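Local coordinates for phosphotriesterase family protein (PDB 3PNZ), which is a zinc-dependent lactonase of the amidohydrolase fold that probably hydrolyses phosphorylated sugar lactones, at residues P183-A194 against Y210-N219; L16-C27 against K61-G72. All blocks are in the same frame, centred on the assembly; numbering follows the deposited sequence.

Contact 1 of 2, residues P183-A194 against Y210-N219; sequences PIHSHTEAGTMA and YLSIGHMDRN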
# COMPACT_ATOMS: atom_id res chain seq x y z
N PRO A 183 0.76 -11.28 -3.26
CA PRO A 183 -0.47 -10.62 -2.79
C PRO A 183 -0.77 -9.42 -3.67
O PRO A 183 0.16 -8.88 -4.28
CB PRO A 183 -0.10 -10.13 -1.38
CG PRO A 183 1.16 -10.79 -1.03
CD PRO A 183 1.86 -11.18 -2.30
N ILE A 184 -2.03 -9.01 -3.73
CA ILE A 184 -2.47 -7.92 -4.60
C ILE A 184 -2.99 -6.79 -3.73
O ILE A 184 -3.69 -7.02 -2.74
CB ILE A 184 -3.60 -8.38 -5.55
CG1 ILE A 184 -3.16 -9.59 -6.39
CG2 ILE A 184 -4.02 -7.24 -6.48
CD1 ILE A 184 -4.32 -10.38 -6.98
N HIS A 185 -2.65 -5.55 -4.10
CA HIS A 185 -3.14 -4.37 -3.39
C HIS A 185 -3.78 -3.46 -4.41
O HIS A 185 -3.33 -3.38 -5.55
CB HIS A 185 -1.97 -3.65 -2.71
CG HIS A 185 -2.39 -2.49 -1.86
ND1 HIS A 185 -3.19 -2.64 -0.75
CD2 HIS A 185 -2.10 -1.17 -1.94
CE1 HIS A 185 -3.39 -1.45 -0.18
NE2 HIS A 185 -2.74 -0.55 -0.89
N SER A 186 -4.85 -2.77 -4.03
CA SER A 186 -5.43 -1.79 -4.94
C SER A 186 -5.50 -0.40 -4.32
O SER A 186 -5.63 -0.25 -3.11
CB SER A 186 -6.81 -2.23 -5.42
OG SER A 186 -7.79 -2.09 -4.40
N HIS A 187 -5.38 0.61 -5.17
CA HIS A 187 -5.71 1.97 -4.78
C HIS A 187 -7.16 2.22 -5.19
O HIS A 187 -7.52 1.96 -6.32
CB HIS A 187 -4.81 2.96 -5.52
CG HIS A 187 -5.29 4.37 -5.47
ND1 HIS A 187 -4.84 5.28 -4.54
CD2 HIS A 187 -6.20 5.03 -6.23
CE1 HIS A 187 -5.44 6.44 -4.73
NE2 HIS A 187 -6.27 6.32 -5.76
N THR A 188 -7.98 2.69 -4.26
CA THR A 188 -9.28 3.23 -4.62
C THR A 188 -9.21 4.74 -4.41
O THR A 188 -8.65 5.21 -3.42
CB THR A 188 -10.46 2.64 -3.81
OG1 THR A 188 -10.31 2.95 -2.42
CG2 THR A 188 -10.57 1.13 -4.02
N GLU A 189 -9.76 5.48 -5.35
CA GLU A 189 -9.76 6.94 -5.23
C GLU A 189 -10.95 7.34 -4.37
O GLU A 189 -12.10 7.09 -4.72
CB GLU A 189 -9.86 7.57 -6.62
CG GLU A 189 -9.67 9.08 -6.60
CD GLU A 189 -8.32 9.49 -6.05
OE1 GLU A 189 -7.30 8.85 -6.40
OE2 GLU A 189 -8.28 10.47 -5.27
N ALA A 190 -10.66 7.95 -3.22
CA ALA A 190 -11.71 8.31 -2.26
C ALA A 190 -12.54 7.09 -1.87
O ALA A 190 -13.73 7.20 -1.57
CB ALA A 190 -12.61 9.43 -2.82
N GLY A 191 -11.93 5.91 -1.90
CA GLY A 191 -12.64 4.72 -1.46
C GLY A 191 -13.74 4.24 -2.39
O GLY A 191 -14.61 3.47 -1.99
N THR A 192 -13.70 4.69 -3.65
CA THR A 192 -14.70 4.27 -4.63
C THR A 192 -14.25 3.10 -5.52
O THR A 192 -13.06 2.84 -5.67
CB THR A 192 -15.11 5.44 -5.54
OG1 THR A 192 -14.00 5.81 -6.37
CG2 THR A 192 -15.55 6.65 -4.71
N MET A 193 -15.24 2.41 -6.08
CA MET A 193 -15.06 1.42 -7.14
C MET A 193 -14.57 0.06 -6.66
O MET A 193 -14.21 -0.79 -7.48
CB MET A 193 -14.16 1.95 -8.25
CG MET A 193 -14.64 3.28 -8.86
SD MET A 193 -16.39 3.25 -9.38
CE MET A 193 -16.29 2.26 -10.86
N ALA A 194 -14.59 -0.18 -5.35
CA ALA A 194 -14.13 -1.49 -4.86
C ALA A 194 -14.91 -2.65 -5.48
O ALA A 194 -14.32 -3.66 -5.87
CB ALA A 194 -14.18 -1.56 -3.34
N TYR A 210 -7.04 -12.72 -1.69
CA TYR A 210 -5.67 -12.39 -2.08
C TYR A 210 -5.47 -10.89 -2.29
O TYR A 210 -4.38 -10.44 -2.66
CB TYR A 210 -5.29 -13.09 -3.38
CG TYR A 210 -5.23 -14.61 -3.33
CD1 TYR A 210 -5.39 -15.30 -2.13
CD2 TYR A 210 -5.01 -15.34 -4.48
CE1 TYR A 210 -5.33 -16.71 -2.11
CE2 TYR A 210 -4.95 -16.74 -4.47
CZ TYR A 210 -5.12 -17.41 -3.28
OH TYR A 210 -5.06 -18.79 -3.26
N LEU A 211 -6.54 -10.13 -2.08
CA LEU A 211 -6.53 -8.69 -2.35
C LEU A 211 -6.65 -7.89 -1.06
O LEU A 211 -7.44 -8.24 -0.19
CB LEU A 211 -7.72 -8.34 -3.25
CG LEU A 211 -8.02 -6.85 -3.48
CD1 LEU A 211 -6.95 -6.21 -4.36
CD2 LEU A 211 -9.40 -6.70 -4.13
N SER A 212 -5.85 -6.82 -0.92
CA SER A 212 -6.15 -5.80 0.09
C SER A 212 -6.54 -4.53 -0.65
O SER A 212 -5.88 -4.13 -1.61
CB SER A 212 -4.97 -5.53 1.03
OG SER A 212 -3.81 -5.19 0.30
N ILE A 213 -7.62 -3.91 -0.19
CA ILE A 213 -8.14 -2.73 -0.87
C ILE A 213 -7.78 -1.48 -0.08
O ILE A 213 -8.18 -1.32 1.08
CB ILE A 213 -9.66 -2.85 -1.05
CG1 ILE A 213 -9.99 -4.13 -1.84
CG2 ILE A 213 -10.24 -1.58 -1.74
CD1 ILE A 213 -11.46 -4.39 -1.95
N GLY A 214 -6.99 -0.61 -0.70
CA GLY A 214 -6.52 0.60 -0.05
C GLY A 214 -7.60 1.67 0.06
O GLY A 214 -8.55 1.71 -0.73
N HIS A 215 -7.44 2.53 1.07
CA HIS A 215 -8.24 3.75 1.25
C HIS A 215 -9.73 3.51 1.55
O HIS A 215 -10.57 4.34 1.23
CB HIS A 215 -8.04 4.70 0.06
CG HIS A 215 -6.61 4.82 -0.36
ND1 HIS A 215 -5.58 4.96 0.55
CD2 HIS A 215 -6.03 4.77 -1.58
CE1 HIS A 215 -4.43 5.01 -0.10
NE2 HIS A 215 -4.68 4.90 -1.39
N MET A 216 -10.05 2.39 2.19
CA MET A 216 -11.44 2.14 2.57
C MET A 216 -11.96 3.16 3.59
O MET A 216 -13.17 3.39 3.70
CB MET A 216 -11.60 0.70 3.09
CG MET A 216 -11.52 -0.34 1.98
SD MET A 216 -12.98 -0.39 0.93
CE MET A 216 -12.55 0.80 -0.34
N ASP A 217 -11.05 3.80 4.32
CA ASP A 217 -11.40 4.84 5.28
C ASP A 217 -11.89 6.12 4.61
O ASP A 217 -12.35 7.03 5.30
CB ASP A 217 -10.17 5.20 6.09
CG ASP A 217 -9.02 5.60 5.20
OD1 ASP A 217 -8.43 4.69 4.60
OD2 ASP A 217 -8.75 6.81 5.04
N ARG A 218 -11.79 6.21 3.29
CA ARG A 218 -12.24 7.42 2.59
C ARG A 218 -13.73 7.40 2.28
O ARG A 218 -14.31 8.42 1.93
CB ARG A 218 -11.44 7.65 1.30
CG ARG A 218 -9.97 8.01 1.50
CD ARG A 218 -9.77 9.43 2.04
NE ARG A 218 -10.42 10.43 1.19
CZ ARG A 218 -9.89 10.92 0.07
NH1 ARG A 218 -8.69 10.52 -0.33
NH2 ARG A 218 -10.56 11.81 -0.65
N ASN A 219 -14.35 6.23 2.42
CA ASN A 219 -15.77 6.06 2.08
C ASN A 219 -16.41 5.29 3.24
O ASN A 219 -16.54 4.07 3.20
CB ASN A 219 -15.86 5.30 0.75
CG ASN A 219 -17.26 5.25 0.18
OD1 ASN A 219 -18.23 5.71 0.80
ND2 ASN A 219 -17.38 4.69 -1.02
O HOH W 1 -1.83 -6.90 -0.35
O HOH W 2 -7.49 11.75 -2.77

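Contact 2 of 2, residues L16-C27 against K61-G72; sequences LGFTYSHEHIVC and KTIVDATAVDYG. With ZN (zinc ion), chain I.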
# COMPACT_ATOMS: atom_id res chain seq x y z
N LEU A 16 7.17 -11.38 10.39
CA LEU A 16 6.69 -10.06 9.93
C LEU A 16 6.54 -9.07 11.09
O LEU A 16 6.97 -7.91 10.99
CB LEU A 16 5.37 -10.21 9.16
CG LEU A 16 4.99 -9.03 8.27
CD1 LEU A 16 5.98 -8.92 7.13
CD2 LEU A 16 3.56 -9.22 7.72
N GLY A 17 5.95 -9.52 12.20
CA GLY A 17 5.76 -8.69 13.37
C GLY A 17 4.85 -7.49 13.13
O GLY A 17 4.04 -7.50 12.20
N PHE A 18 5.01 -6.47 13.97
CA PHE A 18 4.17 -5.28 13.93
C PHE A 18 4.37 -4.53 12.62
O PHE A 18 5.48 -4.12 12.30
CB PHE A 18 4.48 -4.38 15.13
CG PHE A 18 3.49 -3.28 15.32
CD1 PHE A 18 2.42 -3.43 16.19
CD2 PHE A 18 3.62 -2.09 14.63
CE1 PHE A 18 1.48 -2.42 16.35
CE2 PHE A 18 2.69 -1.07 14.80
CZ PHE A 18 1.62 -1.24 15.66
N THR A 19 3.28 -4.34 11.87
CA THR A 19 3.39 -3.89 10.49
C THR A 19 2.46 -2.72 10.17
O THR A 19 1.29 -2.74 10.54
CB THR A 19 3.01 -5.03 9.50
OG1 THR A 19 3.91 -6.14 9.66
CG2 THR A 19 3.07 -4.55 8.05
N TYR A 20 3.00 -1.72 9.48
CA TYR A 20 2.17 -0.69 8.82
C TYR A 20 1.93 -1.15 7.40
O TYR A 20 2.87 -1.37 6.65
CB TYR A 20 2.91 0.66 8.77
CG TYR A 20 2.97 1.46 10.05
CD1 TYR A 20 2.26 1.10 11.19
CD2 TYR A 20 3.76 2.61 10.12
CE1 TYR A 20 2.34 1.85 12.36
CE2 TYR A 20 3.84 3.37 11.28
CZ TYR A 20 3.13 2.99 12.39
OH TYR A 20 3.22 3.76 13.54
N SER A 21 0.66 -1.27 7.01
CA SER A 21 0.29 -1.93 5.76
C SER A 21 0.26 -1.09 4.48
O SER A 21 0.05 -1.64 3.40
CB SER A 21 -1.05 -2.65 5.93
OG SER A 21 -0.93 -3.74 6.83
N HIS A 22 0.45 0.22 4.57
CA HIS A 22 0.46 1.08 3.39
C HIS A 22 1.16 2.40 3.69
O HIS A 22 0.57 3.29 4.30
CB HIS A 22 -0.97 1.36 2.88
CG HIS A 22 -1.01 2.18 1.63
ND1 HIS A 22 -1.51 1.69 0.44
CD2 HIS A 22 -0.60 3.45 1.37
CE1 HIS A 22 -1.42 2.63 -0.49
NE2 HIS A 22 -0.87 3.70 0.04
N GLU A 23 2.42 2.52 3.27
CA GLU A 23 3.17 3.74 3.51
C GLU A 23 3.98 4.16 2.30
O GLU A 23 4.06 3.44 1.31
CB GLU A 23 4.13 3.58 4.70
CG GLU A 23 3.44 3.22 6.02
CD GLU A 23 2.56 4.35 6.55
OE1 GLU A 23 2.76 5.51 6.14
OE2 GLU A 23 1.69 4.06 7.40
N HIS A 24 4.58 5.34 2.39
CA HIS A 24 5.61 5.79 1.44
C HIS A 24 6.79 6.28 2.24
O HIS A 24 6.63 6.77 3.35
CB HIS A 24 5.07 6.88 0.52
CG HIS A 24 3.86 6.45 -0.24
ND1 HIS A 24 3.95 5.75 -1.43
CD2 HIS A 24 2.54 6.53 0.05
CE1 HIS A 24 2.74 5.46 -1.86
NE2 HIS A 24 1.87 5.91 -0.97
N ILE A 25 8.00 6.10 1.71
CA ILE A 25 9.20 6.35 2.50
C ILE A 25 10.14 7.34 1.82
O ILE A 25 10.45 8.40 2.37
CB ILE A 25 9.95 5.04 2.80
CG1 ILE A 25 9.01 4.05 3.48
CG2 ILE A 25 11.16 5.31 3.69
CD1 ILE A 25 9.59 2.63 3.62
N VAL A 26 10.58 7.00 0.62
CA VAL A 26 11.35 7.92 -0.21
C VAL A 26 10.80 7.84 -1.62
O VAL A 26 10.84 6.78 -2.25
CB VAL A 26 12.86 7.56 -0.23
CG1 VAL A 26 13.64 8.61 -1.02
CG2 VAL A 26 13.40 7.44 1.18
N CYS A 27 10.27 8.95 -2.12
CA CYS A 27 9.67 8.94 -3.44
C CYS A 27 9.58 10.33 -4.02
O CYS A 27 9.38 11.31 -3.30
CB CYS A 27 8.29 8.27 -3.41
SG CYS A 27 7.16 8.95 -2.17
N LYS A 61 8.16 -3.42 13.21
CA LYS A 61 9.04 -4.40 12.56
C LYS A 61 9.06 -4.30 11.04
O LYS A 61 10.11 -4.49 10.42
CB LYS A 61 8.63 -5.82 12.98
CG LYS A 61 8.83 -6.10 14.46
CD LYS A 61 10.29 -5.85 14.85
CE LYS A 61 10.60 -6.36 16.26
NZ LYS A 61 9.82 -5.66 17.31
N THR A 62 7.91 -3.99 10.44
CA THR A 62 7.78 -4.00 9.00
C THR A 62 6.95 -2.83 8.48
O THR A 62 5.96 -2.45 9.09
CB THR A 62 7.08 -5.30 8.54
OG1 THR A 62 7.87 -6.43 8.96
CG2 THR A 62 6.91 -5.33 7.02
N ILE A 63 7.38 -2.27 7.36
CA ILE A 63 6.59 -1.30 6.62
C ILE A 63 6.34 -1.80 5.21
O ILE A 63 7.28 -2.17 4.49
CB ILE A 63 7.27 0.08 6.56
CG1 ILE A 63 7.39 0.68 7.96
CG2 ILE A 63 6.51 1.02 5.62
CD1 ILE A 63 8.24 1.94 8.01
N VAL A 64 5.07 -1.82 4.81
CA VAL A 64 4.72 -2.10 3.44
C VAL A 64 4.76 -0.79 2.67
O VAL A 64 3.96 0.12 2.92
CB VAL A 64 3.32 -2.75 3.32
CG1 VAL A 64 3.00 -3.05 1.86
CG2 VAL A 64 3.27 -4.04 4.13
N ASP A 65 5.71 -0.69 1.75
CA ASP A 65 5.93 0.53 0.97
C ASP A 65 5.15 0.43 -0.32
O ASP A 65 5.49 -0.35 -1.21
CB ASP A 65 7.42 0.66 0.68
CG ASP A 65 7.76 1.92 -0.11
OD1 ASP A 65 6.84 2.53 -0.70
OD2 ASP A 65 8.94 2.29 -0.13
N ALA A 66 4.10 1.24 -0.45
CA ALA A 66 3.17 1.10 -1.55
C ALA A 66 3.56 1.91 -2.79
O ALA A 66 2.78 2.03 -3.73
CB ALA A 66 1.76 1.49 -1.09
N THR A 67 4.78 2.44 -2.80
CA THR A 67 5.25 3.26 -3.91
C THR A 67 5.39 2.42 -5.18
O THR A 67 6.20 1.48 -5.23
CB THR A 67 6.61 3.92 -3.59
OG1 THR A 67 6.53 4.59 -2.32
CG2 THR A 67 7.00 4.91 -4.68
N ALA A 68 4.60 2.76 -6.19
CA ALA A 68 4.57 2.03 -7.46
C ALA A 68 5.40 2.74 -8.52
O ALA A 68 5.96 3.80 -8.26
CB ALA A 68 3.13 1.84 -7.93
N VAL A 69 5.46 2.18 -9.73
CA VAL A 69 6.40 2.68 -10.74
C VAL A 69 6.10 4.10 -11.20
O VAL A 69 7.00 4.85 -11.59
CB VAL A 69 6.50 1.73 -11.96
CG1 VAL A 69 5.26 1.87 -12.85
CG2 VAL A 69 7.76 2.02 -12.76
N ASP A 70 4.82 4.48 -11.15
CA ASP A 70 4.38 5.82 -11.55
C ASP A 70 4.54 6.86 -10.43
O ASP A 70 4.20 8.03 -10.61
CB ASP A 70 2.93 5.78 -12.06
CG ASP A 70 1.98 5.04 -11.11
OD1 ASP A 70 2.44 4.44 -10.11
OD2 ASP A 70 0.75 5.06 -11.36
N TYR A 71 5.07 6.45 -9.28
CA TYR A 71 5.16 7.33 -8.13
C TYR A 71 6.61 7.65 -7.74
O TYR A 71 6.90 8.02 -6.61
CB TYR A 71 4.37 6.75 -6.94
CG TYR A 71 3.78 7.81 -6.04
CD1 TYR A 71 2.73 8.60 -6.48
CD2 TYR A 71 4.28 8.03 -4.77
CE1 TYR A 71 2.18 9.59 -5.67
CE2 TYR A 71 3.74 9.01 -3.94
CZ TYR A 71 2.69 9.79 -4.41
OH TYR A 71 2.14 10.77 -3.61
N GLY A 72 7.52 7.50 -8.71
CA GLY A 72 8.90 7.94 -8.54
C GLY A 72 9.69 7.24 -7.45
O GLY A 72 10.17 7.87 -6.51
ZN ZN I . -0.19 5.47 -0.92
O HOH W 3 8.92 4.93 -0.77

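Contact 1 of 2, residues P183-A194 against Y210-N219
The rings of His187 and His215 meet obliquely, their planes at 75°, at the C-terminal mouth of a beta-alpha-beta unit of the (beta/alpha)8 barrel of the amidohydrolase fold. His215 meets its partners along its rim: His187 ND1 beside NE2 and CD2, and Thr188 O 3.2 Å from CD2. His187 ND1 and His215 NE2 come within 3.2 Å because both bind the same zinc ion, as in other metal-dependent amidohydrolases, where ligands come from the C-terminal ends of the barrel strands. Second-shell carboxylates position the rings, since His187 NE2 donates to Glu189 OE1 from above the carboxylate plane, whereas His215 ND1 is taken by Asp238. The third ring, His185, has Ser212 OG at its edge, reached by ND1 over 2.8 Å in a nearly straight bond; with CG anti to the backbone N (chi1 -175°) the imidazole reaches across to the neighbouring strand. A water accepts from Ser212 OG and donates to Ile184 O. Farther out, the flat guanidinium of Arg218 carries Ala190 on one face, CA 3.9 Å above its centre, and a second water at its edge links NH1 to Glu189 OE2.

Beneath these groups, strands 184-186 and 211-213 run parallel, joined by alternating backbone bonds from Ile184 N to Tyr210 O through to Gly214 N to Ser186 O. The opposite face carries Ile184, Ser186, Leu211 and Ile213: Ile184 CG2 touches Leu211 CD1, Ser186 OG is hydrogen-bonded to Gln197, and just past the strand Thr188 CG2 meets Ile213 CG2, with helix 194-203 covering Leu211 and Ile213. Thr188 OG1 turns instead to the backbone, donating to Gly214 O over 2.7 Å. At the far end Asn219 ND2 donates to Gly191 O at 3.2 Å, approaching from above the carbonyl plane.

Contact 2 of 2, residues L16-C27 against K61-G72
Backbone hydrogen bonds join Tyr20 to Thr62 and Val64 in a parallel pairing of the first two strands of the barrel, 19-23 and 62-65. Phe18 O accepts from both Lys61 N and Thr62 N. Between Tyr20 and Glu23 a beta bulge slips the register by one residue, and then Glu23 N donates to Val64 O and Glu23 O accepts from Ala66 N.

Among side-chain hydrogen bonds, Thr62 OG1 donates to an in-plane lone pair of Leu16 O at 2.7 Å. His24 ND1 donates to Thr67 OG1, 3.0 Å away and near the ring plane, and Thr67 OG1 in turn donates to the syn lone pair of Asp65 OD1 at 2.6 Å. The same carboxylate oxygen receives Thr67 N, forming an Asx turn, and a water bridges Asp65 OD2, Thr67 OG1 and Ile25 N. With CG of His24 anti to the carbonyl carbon (chi1 -58°), the ring turns ND1 to Thr67 and NE2 to the metal.

Among the aromatic and apolar contacts, Ala66 CB makes a CH-pi contact over one face of the His22 ring, 3.5 Å from its centroid. Tyr71 CE2 lies over a face of His24, offset toward the rim, while Cys27 SG meets that tyrosine ring obliquely. Ile25 CD1 and the Glu23 methylene CB both pack on Ile63 CG2.

Through metal bonds, His22 NE2 and His24 NE2 each hold the zinc ion at 2.1 Å, with Asp272 and carboxylated Lys154 among its other ligands; His22 ND1 is hydrogen-bonded to His185 NE2. Held by Asp65, Thr67 OG1 helps fix the rotation of the metal-bound His24 imidazole and probably makes it a more electron-rich ligand.

How the contacts relate
Reading from the N terminus, contact 2 comes first: residues 16-27 and 61-72 close a loop that contains helix 45-57. The chain then passes through strands 88-92 and 150-152 before contact 1 closes a shorter loop, 183-194 with 210-219, around helix 194-203. The two loops follow in series, neither nesting nor crossing. Their strands stand apart in the same barrel wall, yet the contacts touch inside it, where His185 NE2 of contact 1 lies 2.9 Å from His22 ND1 of contact 2, a probable hydrogen bond. Each contact supplies two histidines to a different zinc ion, and the carboxylated Lys154, from the chain between them, binds both metals.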